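Local coordinates for restriction endonuclease THAI (Thermoplasma acidophilum, PDB 3NDH), which is a PD-(D/E)XK restriction endonuclease that binds its specific DNA site, intercalating without base flipping, and probably cleaves it in a metal-dependent reaction, at residues A[18-24]-A[148-152]; A[102-108]-A[136-142]; A[112-118]-A[179-184]. One frame throughout, in Å; residues are numbered along the deposited sequence.

Contacts 1 and 2 share the central mixed sheet. Contact 1 sets helix 19-25 against strand 146-152, and contact 2 pairs strands 97-105 and 135-141; 135-141 and 146-152 are neighbours, and the contact centres lie about 15 Å apart. Contact 3 joins the loop before helix 120-129 to strand 182-184, its centre also about 15 Å from that of contact 2 and touching it, for Lys102 NZ reaches Lys113 O. Contacts 1 and 3 have centres about 25 Å apart, on opposite sides of the chain's centre. Along the chain, 102-108, 112-118, 136-142 and 148-152 come in that order between 18-24 and 179-184. The fold thus runs from a DNA-remote flank, through a phosphate-binding strand, to base-contacting loops.

Contact 1: A[18-24]-A[148-152]; sequences DHLKDLF and GVYYI
Tyr151 and Asp18 find each other because both have CG opposite the backbone N, with chi1 at 162° in the tyrosine and 180° in the aspartate. In Tyr151 this sends the ring off strand 148-152 to the start of helix 19-24; the carboxylate of Asp18 arrives from the opposite direction. Tyr151 OH donates to Asp18 OD2 at 2.5 Å, a short bond that meets the oxygen on its syn side and close to the carboxylate plane. OD2 in turn lies at the edge of the phenol ring, near its plane, and the two flat groups stand almost perpendicular, at 87°. The other oxygen is used as well: Lys21 N donates to Asp18 OD1 at 3.1 Å, from above the carboxylate plane, in an Asx motif at the head of the helix. Asp18 therefore ties the first turn of the helix to the tyrosine on the strand.

Below the phenol hydroxyl the contact is apolar. Leu20 CB sits over the middle of one face of the Tyr151 ring, 3.6 Å from its centroid, a CH-pi contact, and Leu20 CD1 reaches ring atom CE1 of Tyr151. One turn on, the roles are exchanged: Tyr151 CB lies over the centre of the Phe24 ring, 3.7 Å from the centroid. Val149 O comes to the edge of that ring, 3.5 Å from Phe24 CE2, while Val149 CG2 packs against Phe24 CZ at 3.9 Å. Met199 of strand 199-204 also touches Phe24, and Leu70 of helix 58-74 covers Leu20. Well away from the DNA, this is a helix laid roughly antiparallel over a strand, on one face of the mixed sheet of an alpha/beta nuclease core of the PD-(D/E)XK kind.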
loop_
_atom_site.group_PDB
_atom_site.type_symbol
_atom_site.label_atom_id
_atom_site.label_comp_id
_atom_site.label_asym_id
_atom_site.label_seq_id
_atom_site.Cartn_x
_atom_site.Cartn_y
_atom_site.Cartn_z
ATOM N N ASP A 18 4.500 21.542 24.379
ATOM C CA ASP A 18 4.780 20.745 23.170
ATOM C C ASP A 18 4.559 19.294 23.571
ATOM O O ASP A 18 5.337 18.702 24.322
ATOM C CB ASP A 18 6.206 21.019 22.667
ATOM C CG ASP A 18 6.562 20.227 21.423
ATOM O OD1 ASP A 18 5.904 19.215 21.152
ATOM O OD2 ASP A 18 7.516 20.626 20.719
ATOM N N HIS A 19 3.458 18.740 23.083
ATOM C CA HIS A 19 3.050 17.398 23.456
ATOM C C HIS A 19 4.038 16.359 22.943
ATOM O O HIS A 19 4.289 15.353 23.610
ATOM C CB HIS A 19 1.645 17.118 22.921
ATOM C CG HIS A 19 0.586 17.947 23.569
ATOM N ND1 HIS A 19 0.295 17.852 24.911
ATOM C CD2 HIS A 19 -0.238 18.898 23.072
ATOM C CE1 HIS A 19 -0.662 18.711 25.216
ATOM N NE2 HIS A 19 -0.996 19.367 24.120
ATOM N N LEU A 20 4.597 16.592 21.762
ATOM C CA LEU A 20 5.577 15.655 21.215
ATOM C C LEU A 20 6.874 15.653 22.029
ATOM O O LEU A 20 7.494 14.621 22.203
ATOM C CB LEU A 20 5.829 15.928 19.739
ATOM C CG LEU A 20 4.679 15.474 18.833
ATOM C CD1 LEU A 20 4.946 15.793 17.369
ATOM C CD2 LEU A 20 4.381 13.977 18.999
ATOM N N LYS A 21 7.278 16.815 22.539
ATOM C CA LYS A 21 8.408 16.875 23.460
ATOM C C LYS A 21 8.134 15.983 24.667
ATOM O O LYS A 21 8.982 15.185 25.062
ATOM C CB LYS A 21 8.664 18.315 23.903
ATOM C CG LYS A 21 9.818 18.496 24.883
ATOM C CD LYS A 21 10.004 19.962 25.250
ATOM C CE LYS A 21 11.308 20.200 25.994
ATOM N NZ LYS A 21 11.335 19.514 27.317
ATOM N N ASP A 22 6.936 16.113 25.228
ATOM C CA ASP A 22 6.539 15.323 26.400
ATOM C C ASP A 22 6.585 13.829 26.086
ATOM O O ASP A 22 7.050 13.028 26.897
ATOM C CB ASP A 22 5.130 15.708 26.857
ATOM C CG ASP A 22 5.051 17.127 27.371
ATOM O OD1 ASP A 22 6.109 17.696 27.696
ATOM O OD2 ASP A 22 3.929 17.668 27.431
ATOM N N LEU A 23 6.137 13.454 24.892
ATOM C CA LEU A 23 6.184 12.058 24.466
ATOM C C LEU A 23 7.618 11.547 24.440
ATOM O O LEU A 23 7.915 10.461 24.954
ATOM C CB LEU A 23 5.575 11.937 23.072
ATOM C CG LEU A 23 5.592 10.564 22.410
ATOM C CD1 LEU A 23 4.573 9.628 23.053
ATOM C CD2 LEU A 23 5.331 10.718 20.930
ATOM N N PHE A 24 8.506 12.326 23.830
ATOM C CA PHE A 24 9.880 11.902 23.618
ATOM C C PHE A 24 10.740 11.883 24.883
ATOM O O PHE A 24 11.784 11.252 24.901
ATOM C CB PHE A 24 10.530 12.721 22.488
ATOM C CG PHE A 24 10.251 12.167 21.123
ATOM C CD1 PHE A 24 8.966 12.176 20.607
ATOM C CD2 PHE A 24 11.263 11.577 20.370
ATOM C CE1 PHE A 24 8.691 11.629 19.354
ATOM C CE2 PHE A 24 10.993 11.033 19.113
ATOM C CZ PHE A 24 9.718 11.061 18.606
ATOM N N GLY A 148 16.561 4.935 14.928
ATOM C CA GLY A 148 15.879 5.777 15.910
ATOM C C GLY A 148 14.584 6.332 15.390
ATOM O O GLY A 148 14.303 6.266 14.189
ATOM N N VAL A 149 13.835 6.905 16.321
ATOM C CA VAL A 149 12.662 7.671 15.972
ATOM C C VAL A 149 12.950 9.101 16.321
ATOM O O VAL A 149 13.496 9.388 17.391
ATOM C CB VAL A 149 11.374 7.151 16.633
ATOM C CG1 VAL A 149 11.467 7.089 18.106
ATOM C CG2 VAL A 149 10.170 8.003 16.220
ATOM N N TYR A 150 12.581 9.991 15.409
ATOM C CA TYR A 150 12.914 11.412 15.496
ATOM C C TYR A 150 11.667 12.256 15.464
ATOM O O TYR A 150 10.775 12.024 14.648
ATOM C CB TYR A 150 13.789 11.813 14.308
ATOM C CG TYR A 150 15.142 11.161 14.299
ATOM C CD1 TYR A 150 16.263 11.864 14.709
ATOM C CD2 TYR A 150 15.307 9.840 13.898
ATOM C CE1 TYR A 150 17.512 11.272 14.728
ATOM C CE2 TYR A 150 16.553 9.241 13.925
ATOM C CZ TYR A 150 17.645 9.968 14.319
ATOM O OH TYR A 150 18.892 9.376 14.334
ATOM N N TYR A 151 11.628 13.242 16.363
ATOM C CA TYR A 151 10.643 14.325 16.335
ATOM C C TYR A 151 11.351 15.558 15.776
ATOM O O TYR A 151 12.250 16.097 16.405
ATOM C CB TYR A 151 10.079 14.616 17.740
ATOM C CG TYR A 151 9.385 15.953 17.910
ATOM C CD1 TYR A 151 8.601 16.510 16.898
ATOM C CD2 TYR A 151 9.519 16.658 19.095
ATOM C CE1 TYR A 151 7.992 17.744 17.067
ATOM C CE2 TYR A 151 8.907 17.885 19.273
ATOM C CZ TYR A 151 8.144 18.408 18.240
ATOM O OH TYR A 151 7.528 19.647 18.406
ATOM N N ILE A 152 10.951 15.947 14.571
ATOM C CA ILE A 152 11.554 17.058 13.856
ATOM C C ILE A 152 10.492 18.153 13.766
ATOM O O ILE A 152 9.591 18.069 12.937
ATOM C CB ILE A 152 12.038 16.617 12.457
ATOM C CG1 ILE A 152 13.000 15.414 12.568
ATOM C CG2 ILE A 152 12.729 17.782 11.779
ATOM C CD1 ILE A 152 13.434 14.793 11.260
#

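Contact 2: A[102-108]-A[136-142]; sequences KTITGKE and LILVHIN. With nucleotides of chain C.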
loop_
_atom_site.group_PDB
_atom_site.type_symbol
_atom_site.label_atom_id
_atom_site.label_comp_id
_atom_site.label_asym_id
_atom_site.label_seq_id
_atom_site.Cartn_x
_atom_site.Cartn_y
_atom_site.Cartn_z
ATOM N N LYS A 102 6.780 9.510 8.809
ATOM C CA LYS A 102 7.521 8.885 7.717
ATOM C C LYS A 102 8.429 7.804 8.246
ATOM O O LYS A 102 8.989 7.919 9.334
ATOM C CB LYS A 102 8.312 9.906 6.900
ATOM C CG LYS A 102 7.369 10.873 6.172
ATOM C CD LYS A 102 8.025 11.762 5.190
ATOM C CE LYS A 102 6.977 12.585 4.446
ATOM N NZ LYS A 102 6.140 11.854 3.430
ATOM N N THR A 103 8.531 6.719 7.484
ATOM C CA THR A 103 9.373 5.610 7.854
ATOM C C THR A 103 10.303 5.280 6.689
ATOM O O THR A 103 9.950 5.426 5.507
ATOM C CB THR A 103 8.523 4.381 8.273
ATOM O OG1 THR A 103 7.874 3.803 7.127
ATOM C CG2 THR A 103 7.505 4.769 9.370
ATOM N N ILE A 104 11.513 4.839 7.037
ATOM C CA ILE A 104 12.545 4.615 6.038
ATOM C C ILE A 104 13.567 3.629 6.584
ATOM O O ILE A 104 13.972 3.742 7.759
ATOM C CB ILE A 104 13.191 5.965 5.613
ATOM C CG1 ILE A 104 14.133 5.800 4.423
ATOM C CG2 ILE A 104 13.923 6.614 6.772
ATOM C CD1 ILE A 104 13.408 5.607 3.130
ATOM N N THR A 105 13.942 2.667 5.749
ATOM C CA THR A 105 14.937 1.662 6.102
ATOM C C THR A 105 16.274 1.946 5.423
ATOM O O THR A 105 16.330 2.266 4.233
ATOM C CB THR A 105 14.445 0.265 5.731
ATOM O OG1 THR A 105 13.193 0.009 6.378
ATOM C CG2 THR A 105 15.434 -0.787 6.194
ATOM N N GLY A 106 17.352 1.793 6.173
ATOM C CA GLY A 106 18.691 1.933 5.595
ATOM C C GLY A 106 19.695 2.313 6.637
ATOM O O GLY A 106 19.326 2.687 7.737
ATOM N N LYS A 107 20.981 2.217 6.292
ATOM C CA LYS A 107 22.077 2.619 7.189
ATOM C C LYS A 107 21.905 4.085 7.592
ATOM O O LYS A 107 22.069 4.452 8.759
ATOM C CB LYS A 107 23.428 2.409 6.486
ATOM C CG LYS A 107 24.667 2.829 7.282
ATOM C CD LYS A 107 25.900 2.854 6.390
ATOM C CE LYS A 107 27.133 3.375 7.129
ATOM N NZ LYS A 107 27.017 4.816 7.494
ATOM N N GLU A 108 21.606 4.924 6.608
ATOM C CA GLU A 108 21.061 6.244 6.891
ATOM C C GLU A 108 19.850 6.470 5.992
ATOM O O GLU A 108 19.776 5.899 4.899
ATOM C CB GLU A 108 22.098 7.347 6.673
ATOM C CG GLU A 108 23.257 7.342 7.672
ATOM C CD GLU A 108 22.878 7.800 9.076
ATOM O OE1 GLU A 108 21.693 8.104 9.340
ATOM O OE2 GLU A 108 23.786 7.856 9.932
ATOM N N LEU A 136 7.102 16.531 12.146
ATOM C CA LEU A 136 7.433 15.256 11.531
ATOM C C LEU A 136 7.916 14.271 12.589
ATOM O O LEU A 136 8.763 14.603 13.422
ATOM C CB LEU A 136 8.527 15.477 10.488
ATOM C CG LEU A 136 9.232 14.283 9.855
ATOM C CD1 LEU A 136 8.252 13.407 9.089
ATOM C CD2 LEU A 136 10.347 14.768 8.935
ATOM N N ILE A 137 7.333 13.066 12.572
ATOM C CA ILE A 137 7.871 11.908 13.286
ATOM C C ILE A 137 8.468 10.993 12.213
ATOM O O ILE A 137 7.757 10.478 11.352
ATOM C CB ILE A 137 6.822 11.142 14.107
ATOM C CG1 ILE A 137 6.252 12.043 15.210
ATOM C CG2 ILE A 137 7.448 9.868 14.729
ATOM C CD1 ILE A 137 5.068 11.405 15.977
ATOM N N LEU A 138 9.801 10.876 12.224
ATOM C CA LEU A 138 10.557 10.082 11.278
ATOM C C LEU A 138 11.130 8.859 11.975
ATOM O O LEU A 138 11.854 8.994 12.930
ATOM C CB LEU A 138 11.694 10.921 10.676
ATOM C CG LEU A 138 12.632 10.196 9.705
ATOM C CD1 LEU A 138 11.950 9.861 8.418
ATOM C CD2 LEU A 138 13.900 11.040 9.462
ATOM N N VAL A 139 10.796 7.671 11.479
ATOM C CA VAL A 139 11.374 6.448 12.015
ATOM C C VAL A 139 12.422 5.918 11.053
ATOM O O VAL A 139 12.130 5.555 9.915
ATOM C CB VAL A 139 10.321 5.356 12.232
ATOM C CG1 VAL A 139 10.936 4.214 13.034
ATOM C CG2 VAL A 139 9.086 5.897 12.933
ATOM N N HIS A 140 13.661 5.922 11.534
ATOM C CA HIS A 140 14.787 5.378 10.801
ATOM C C HIS A 140 15.033 3.949 11.268
ATOM O O HIS A 140 15.498 3.717 12.366
ATOM C CB HIS A 140 16.004 6.258 11.027
ATOM C CG HIS A 140 17.273 5.678 10.514
ATOM N ND1 HIS A 140 18.494 5.939 11.095
ATOM C CD2 HIS A 140 17.515 4.858 9.471
ATOM C CE1 HIS A 140 19.436 5.291 10.432
ATOM N NE2 HIS A 140 18.870 4.626 9.443
ATOM N N ILE A 141 14.700 3.017 10.375
ATOM C CA ILE A 141 14.785 1.593 10.630
ATOM C C ILE A 141 16.103 1.106 10.066
ATOM O O ILE A 141 16.469 1.435 8.943
ATOM C CB ILE A 141 13.641 0.855 9.926
ATOM C CG1 ILE A 141 12.292 1.448 10.311
ATOM C CG2 ILE A 141 13.668 -0.653 10.203
ATOM C CD1 ILE A 141 11.192 1.031 9.364
ATOM N N ASN A 142 16.800 0.280 10.829
ATOM C CA ASN A 142 18.116 -0.213 10.455
ATOM C C ASN A 142 18.278 -1.583 11.083
ATOM O O ASN A 142 18.873 -1.706 12.138
ATOM C CB ASN A 142 19.173 0.796 10.907
ATOM C CG ASN A 142 20.536 0.538 10.330
ATOM O OD1 ASN A 142 20.699 -0.242 9.382
ATOM N ND2 ASN A 142 21.544 1.210 10.899
ATOM P P DG C 8 6.135 5.813 4.531
ATOM O OP1 DG C 8 6.392 5.873 5.990
ATOM O OP2 DG C 8 6.317 7.032 3.698
ATOM O "O5'" DG C 8 7.045 4.652 3.920
ATOM C "C5'" DG C 8 7.529 4.703 2.572
ATOM C "C4'" DG C 8 8.260 3.420 2.240
ATOM O "O4'" DG C 8 8.386 3.256 0.806
ATOM C "C3'" DG C 8 9.675 3.276 2.803
ATOM O "O3'" DG C 8 9.853 1.891 3.146
ATOM C "C2'" DG C 8 10.535 3.689 1.617
ATOM C "C1'" DG C 8 9.757 3.062 0.474
ATOM N N9 DG C 8 9.982 3.641 -0.843
ATOM C C8 DG C 8 10.182 4.966 -1.157
ATOM N N7 DG C 8 10.327 5.171 -2.437
ATOM C C5 DG C 8 10.223 3.905 -3.002
ATOM C C6 DG C 8 10.295 3.488 -4.362
ATOM O O6 DG C 8 10.493 4.175 -5.373
ATOM N N1 DG C 8 10.116 2.112 -4.483
ATOM C C2 DG C 8 9.903 1.249 -3.434
ATOM N N2 DG C 8 9.741 -0.044 -3.750
ATOM N N3 DG C 8 9.853 1.623 -2.169
ATOM C C4 DG C 8 10.013 2.954 -2.029
ATOM P P DA C 9 11.264 1.347 3.722
ATOM O OP1 DA C 9 11.037 0.856 5.105
ATOM O OP2 DA C 9 12.336 2.360 3.469
ATOM O "O5'" DA C 9 11.527 0.089 2.774
ATOM C "C5'" DA C 9 10.466 -0.835 2.483
ATOM C "C4'" DA C 9 10.852 -1.778 1.360
ATOM O "O4'" DA C 9 10.971 -1.062 0.108
ATOM C "C3'" DA C 9 12.170 -2.531 1.527
ATOM O "O3'" DA C 9 12.032 -3.853 0.987
ATOM C "C2'" DA C 9 13.137 -1.693 0.703
ATOM C "C1'" DA C 9 12.254 -1.300 -0.466
ATOM N N9 DA C 9 12.655 -0.079 -1.169
ATOM C C8 DA C 9 12.910 1.146 -0.607
ATOM N N7 DA C 9 13.194 2.082 -1.482
ATOM C C5 DA C 9 13.137 1.426 -2.703
ATOM C C6 DA C 9 13.330 1.867 -4.028
ATOM N N6 DA C 9 13.619 3.129 -4.363
ATOM N N1 DA C 9 13.204 0.955 -5.014
ATOM C C2 DA C 9 12.900 -0.307 -4.687
ATOM N N3 DA C 9 12.694 -0.842 -3.487
ATOM C C4 DA C 9 12.824 0.087 -2.525
#
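Main-chain bonds hold Lys102 to Thr105 alongside Leu138 to Ile141. Strand 102-105 runs parallel to strand 136-141, and Lys102 N and O bond to Ile137 O and Val139 N, Ile104 N and O to Val139 O and Ile141 N. Gly106 N adds one more bond to Ile141 O, just past the strand end.

One side chain joins in polar fashion. With His140 CG opposite the backbone N (chi1 170°), the imidazole reaches the turn after strand 102-105, and NE2 donates to Gly106 O at 2.6 Å. That oxygen lies close to the ring plane, although the donor is tilted 29° from the carbonyl plane. Lys107 O is also at the ring edge, 3.2 Å from His140 CE1. Gly106 has backbone angles that call for glycine.

The pairing closes a beta-alpha-beta unit, strand 97-105, helix 120-129 and strand 135-141. Ile101, just before Lys102, binds the sodium ion with Asp91, and Lys102 probably supplies the lysine of the PD-(D/E)XK motif; its NZ bonds to Lys113 O.

On the face bearing Lys102 and Ile104 the contacts are apolar: Leu138 CD1 meets Lys102 CB at 3.9 Å and Ile104 CG2 at 4.1 Å. On the other face Thr103 and Val139 lie side by side.

Phosphates are gripped by residues of the first strand. Thr103 N donates to OP1 of DG8 of chain C at 2.7 Å, and Thr103 OG1, which has Arg62 of helix 58-74 as a second partner, donates to the same OP1 at 2.8 Å. Thr105 divides its donors, N to OP2 of DA9 of chain C and OG1 to OP1 of that nucleotide at 2.6 Å.

Contact 3: A[112-118]-A[179-184]; sequences VKLIWTV and PRGVEI. With nucleotides of chain C.
A classic beta bulge at the DNA surface links these segments: Leu114 and Ile115 both face Val182, putting Lys113 and Trp116 against bases and phosphates. Leu114 N donates to Val182 O at 2.7 Å, and Val182 N returns a bond to Ile115 O. Ile115 CG2 and Val182 CG2 pack side by side at 3.6 Å. Gly181 lies so tightly beneath Ile115 O and Lys113 CG that a side chain there would clash with both.

Lys113, its chain bent at chi2 (69°), brings NZ to N7 of DG8 of chain C at 2.9 Å. A salt bridge joins Lys113 NZ to Glu183 OE2 at 3.0 Å, the ammonium coming from above the carboxylate plane, and Gly111 O and a water share the same ammonium. That water also takes a bond from Arg180 N and gives one to O6 of DG8. Arg180 NE bonds to another guanine O6, and its NH1 to Asn178.

C5 of DC7 of chain C stands 3.1 Å above the middle of one face of the Trp116 indole; Lys113 CB lies over the opposite face, toward its rim. Trp116 NE1 donates to OP2 of DC7 at 2.7 Å, while Trp116 N bonds to OP2 of DG6 of chain C. A leucine at Trp116 would probably leave the DC7 phosphate without its indole donor and the C5 edge of the cytosine without the indole face it rests on. With Glu183 and Gly111 O fixing the lysine, the chemistry is consistent with reading a guanine's major-groove edge, N7 directly and O6 through the water.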
loop_
_atom_site.group_PDB
_atom_site.type_symbol
_atom_site.label_atom_id
_atom_site.label_comp_id
_atom_site.label_asym_id
_atom_site.label_seq_id
_atom_site.Cartn_x
_atom_site.Cartn_y
_atom_site.Cartn_z
ATOM N N VAL A 112 13.693 9.967 0.811
ATOM C CA VAL A 112 12.377 10.052 1.498
ATOM C C VAL A 112 11.451 10.996 0.723
ATOM O O VAL A 112 11.878 12.074 0.337
ATOM C CB VAL A 112 12.590 10.548 2.957
ATOM C CG1 VAL A 112 11.300 10.967 3.640
ATOM C CG2 VAL A 112 13.340 9.484 3.790
ATOM N N LYS A 113 10.198 10.602 0.487
ATOM C CA LYS A 113 9.298 11.399 -0.369
ATOM C C LYS A 113 8.538 12.477 0.390
ATOM O O LYS A 113 8.062 12.262 1.507
ATOM C CB LYS A 113 8.287 10.517 -1.126
ATOM C CG LYS A 113 8.773 9.997 -2.473
ATOM C CD LYS A 113 9.883 8.987 -2.317
ATOM C CE LYS A 113 10.412 8.473 -3.661
ATOM N NZ LYS A 113 11.583 7.543 -3.451
ATOM N N LEU A 114 8.386 13.620 -0.278
ATOM C CA LEU A 114 7.533 14.712 0.174
ATOM C C LEU A 114 6.133 14.670 -0.447
ATOM O O LEU A 114 5.169 15.103 0.171
ATOM C CB LEU A 114 8.194 16.057 -0.131
ATOM C CG LEU A 114 9.528 16.292 0.589
ATOM C CD1 LEU A 114 10.159 17.585 0.062
ATOM C CD2 LEU A 114 9.359 16.363 2.088
ATOM N N ILE A 115 6.025 14.132 -1.662
ATOM C CA ILE A 115 4.745 13.911 -2.341
ATOM C C ILE A 115 4.975 12.763 -3.354
ATOM O O ILE A 115 6.081 12.614 -3.863
ATOM C CB ILE A 115 4.225 15.209 -3.028
ATOM C CG1 ILE A 115 2.798 15.006 -3.552
ATOM C CG2 ILE A 115 5.157 15.669 -4.147
ATOM C CD1 ILE A 115 2.080 16.289 -3.930
ATOM N N TRP A 116 3.959 11.940 -3.582
ATOM C CA TRP A 116 4.102 10.731 -4.394
ATOM C C TRP A 116 3.750 10.971 -5.868
ATOM O O TRP A 116 3.243 10.086 -6.567
ATOM C CB TRP A 116 3.291 9.621 -3.761
ATOM C CG TRP A 116 3.722 9.312 -2.355
ATOM C CD1 TRP A 116 3.127 9.718 -1.191
ATOM C CD2 TRP A 116 4.860 8.521 -1.965
ATOM N NE1 TRP A 116 3.819 9.233 -0.113
ATOM C CE2 TRP A 116 4.883 8.492 -0.554
ATOM C CE3 TRP A 116 5.841 7.819 -2.667
ATOM C CZ2 TRP A 116 5.839 7.778 0.159
ATOM C CZ3 TRP A 116 6.794 7.105 -1.943
ATOM C CH2 TRP A 116 6.793 7.105 -0.549
ATOM N N THR A 117 4.154 12.148 -6.348
ATOM C CA THR A 117 3.906 12.623 -7.683
ATOM C C THR A 117 5.143 12.456 -8.561
ATOM O O THR A 117 6.232 12.890 -8.173
ATOM C CB THR A 117 3.567 14.102 -7.635
ATOM O OG1 THR A 117 2.350 14.258 -6.941
ATOM C CG2 THR A 117 3.424 14.680 -9.050
ATOM N N VAL A 118 4.976 11.799 -9.708
ATOM C CA VAL A 118 6.055 11.585 -10.670
ATOM C C VAL A 118 5.901 12.446 -11.935
ATOM O O VAL A 118 6.901 12.824 -12.544
ATOM C CB VAL A 118 6.166 10.090 -11.042
ATOM C CG1 VAL A 118 7.155 9.894 -12.169
ATOM C CG2 VAL A 118 6.598 9.299 -9.826
ATOM N N PRO A 179 10.716 6.382 -11.008
ATOM C CA PRO A 179 10.720 6.677 -9.579
ATOM C C PRO A 179 9.312 6.697 -8.988
ATOM O O PRO A 179 8.346 6.346 -9.656
ATOM C CB PRO A 179 11.334 8.066 -9.538
ATOM C CG PRO A 179 10.760 8.708 -10.734
ATOM C CD PRO A 179 10.598 7.631 -11.791
ATOM N N ARG A 180 9.191 7.098 -7.728
ATOM C CA ARG A 180 7.876 7.120 -7.073
ATOM C C ARG A 180 7.487 8.475 -6.459
ATOM O O ARG A 180 6.375 8.598 -5.961
ATOM C CB ARG A 180 7.738 5.962 -6.051
ATOM C CG ARG A 180 7.497 4.625 -6.708
ATOM C CD ARG A 180 6.140 4.583 -7.396
ATOM N NE ARG A 180 5.876 3.288 -7.975
ATOM C CZ ARG A 180 6.343 2.877 -9.157
ATOM N NH1 ARG A 180 7.108 3.678 -9.900
ATOM N NH2 ARG A 180 6.061 1.663 -9.590
ATOM N N GLY A 181 8.319 9.503 -6.581
ATOM C CA GLY A 181 7.870 10.819 -6.135
ATOM C C GLY A 181 8.936 11.877 -6.058
ATOM O O GLY A 181 10.047 11.688 -6.516
ATOM N N VAL A 182 8.555 12.997 -5.452
ATOM C CA VAL A 182 9.432 14.130 -5.160
ATOM C C VAL A 182 10.025 13.889 -3.775
ATOM O O VAL A 182 9.294 13.571 -2.850
ATOM C CB VAL A 182 8.649 15.445 -5.151
ATOM C CG1 VAL A 182 9.581 16.602 -4.830
ATOM C CG2 VAL A 182 7.937 15.666 -6.493
ATOM N N GLU A 183 11.335 14.030 -3.640
ATOM C CA GLU A 183 12.035 13.677 -2.418
ATOM C C GLU A 183 12.572 14.900 -1.696
ATOM O O GLU A 183 12.798 15.944 -2.303
ATOM C CB GLU A 183 13.181 12.742 -2.766
ATOM C CG GLU A 183 12.716 11.421 -3.330
ATOM C CD GLU A 183 13.820 10.591 -3.950
ATOM O OE1 GLU A 183 15.009 10.968 -3.862
ATOM O OE2 GLU A 183 13.495 9.551 -4.553
ATOM N N ILE A 184 12.805 14.754 -0.393
ATOM C CA ILE A 184 13.690 15.672 0.325
ATOM C C ILE A 184 15.123 15.292 -0.039
ATOM O O ILE A 184 15.440 14.121 -0.194
ATOM C CB ILE A 184 13.448 15.640 1.869
ATOM C CG1 ILE A 184 14.304 16.705 2.555
ATOM C CG2 ILE A 184 13.670 14.265 2.459
ATOM C CD1 ILE A 184 14.018 16.902 4.059
ATOM P P DC C 7 1.712 9.346 2.974
ATOM O OP1 DC C 7 1.678 9.652 4.408
ATOM O OP2 DC C 7 2.508 10.205 2.053
ATOM O "O5'" DC C 7 2.192 7.841 2.795
ATOM C "C5'" DC C 7 1.874 6.853 3.763
ATOM C "C4'" DC C 7 2.418 5.519 3.316
ATOM O "O4'" DC C 7 1.855 5.199 2.030
ATOM C "C3'" DC C 7 3.925 5.482 3.072
ATOM O "O3'" DC C 7 4.616 5.283 4.330
ATOM C "C2'" DC C 7 4.053 4.291 2.130
ATOM C "C1'" DC C 7 2.687 4.225 1.412
ATOM N N1 DC C 7 2.722 4.500 -0.038
ATOM C C2 DC C 7 2.719 3.417 -0.921
ATOM O O2 DC C 7 2.565 2.272 -0.467
ATOM N N3 DC C 7 2.869 3.637 -2.248
ATOM C C4 DC C 7 2.994 4.885 -2.705
ATOM N N4 DC C 7 3.203 5.050 -4.015
ATOM C C5 DC C 7 2.926 6.015 -1.837
ATOM C C6 DC C 7 2.786 5.781 -0.520
ATOM P P DG C 6 0.348 12.381 -1.811
ATOM O OP1 DG C 6 1.070 13.266 -0.878
ATOM O OP2 DG C 6 1.007 11.927 -3.061
ATOM O "O5'" DG C 6 -0.170 11.114 -0.994
ATOM C "C5'" DG C 6 -0.952 11.289 0.191
ATOM C "C4'" DG C 6 -1.334 9.946 0.772
ATOM O "O4'" DG C 6 -2.020 9.173 -0.228
ATOM C "C3'" DG C 6 -0.162 9.067 1.190
ATOM O "O3'" DG C 6 0.175 9.346 2.534
ATOM C "C2'" DG C 6 -0.739 7.673 1.072
ATOM C "C1'" DG C 6 -1.592 7.814 -0.175
ATOM N N9 DG C 6 -0.929 7.519 -1.437
ATOM C C8 DG C 6 -0.471 8.424 -2.360
ATOM N N7 DG C 6 -0.042 7.860 -3.453
ATOM C C5 DG C 6 -0.208 6.501 -3.227
ATOM C C6 DG C 6 0.042 5.398 -4.070
ATOM O O6 DG C 6 0.427 5.400 -5.240
ATOM N N1 DG C 6 -0.232 4.193 -3.428
ATOM C C2 DG C 6 -0.710 4.071 -2.146
ATOM N N2 DG C 6 -0.891 2.820 -1.692
ATOM N N3 DG C 6 -0.985 5.100 -1.365
ATOM C C4 DG C 6 -0.711 6.276 -1.968
ATOM P P DG C 8 6.135 5.813 4.531
ATOM O OP1 DG C 8 6.392 5.873 5.990
ATOM O OP2 DG C 8 6.317 7.032 3.698
ATOM O "O5'" DG C 8 7.045 4.652 3.920
ATOM C "C5'" DG C 8 7.529 4.703 2.572
ATOM C "C4'" DG C 8 8.260 3.420 2.240
ATOM O "O4'" DG C 8 8.386 3.256 0.806
ATOM C "C3'" DG C 8 9.675 3.276 2.803
ATOM O "O3'" DG C 8 9.853 1.891 3.146
ATOM C "C2'" DG C 8 10.535 3.689 1.617
ATOM C "C1'" DG C 8 9.757 3.062 0.474
ATOM N N9 DG C 8 9.982 3.641 -0.843
ATOM C C8 DG C 8 10.182 4.966 -1.157
ATOM N N7 DG C 8 10.327 5.171 -2.437
ATOM C C5 DG C 8 10.223 3.905 -3.002
ATOM C C6 DG C 8 10.295 3.488 -4.362
ATOM O O6 DG C 8 10.493 4.175 -5.373
ATOM N N1 DG C 8 10.116 2.112 -4.483
ATOM C C2 DG C 8 9.903 1.249 -3.434
ATOM N N2 DG C 8 9.741 -0.044 -3.750
ATOM N N3 DG C 8 9.853 1.623 -2.169
ATOM C C4 DG C 8 10.013 2.954 -2.029
HETATM O O HOH W 1 15.803 11.889 1.460
HETATM O O HOH W 2 11.550 6.549 -6.165
HETATM O O HOH W 3 3.987 7.343 -6.206
#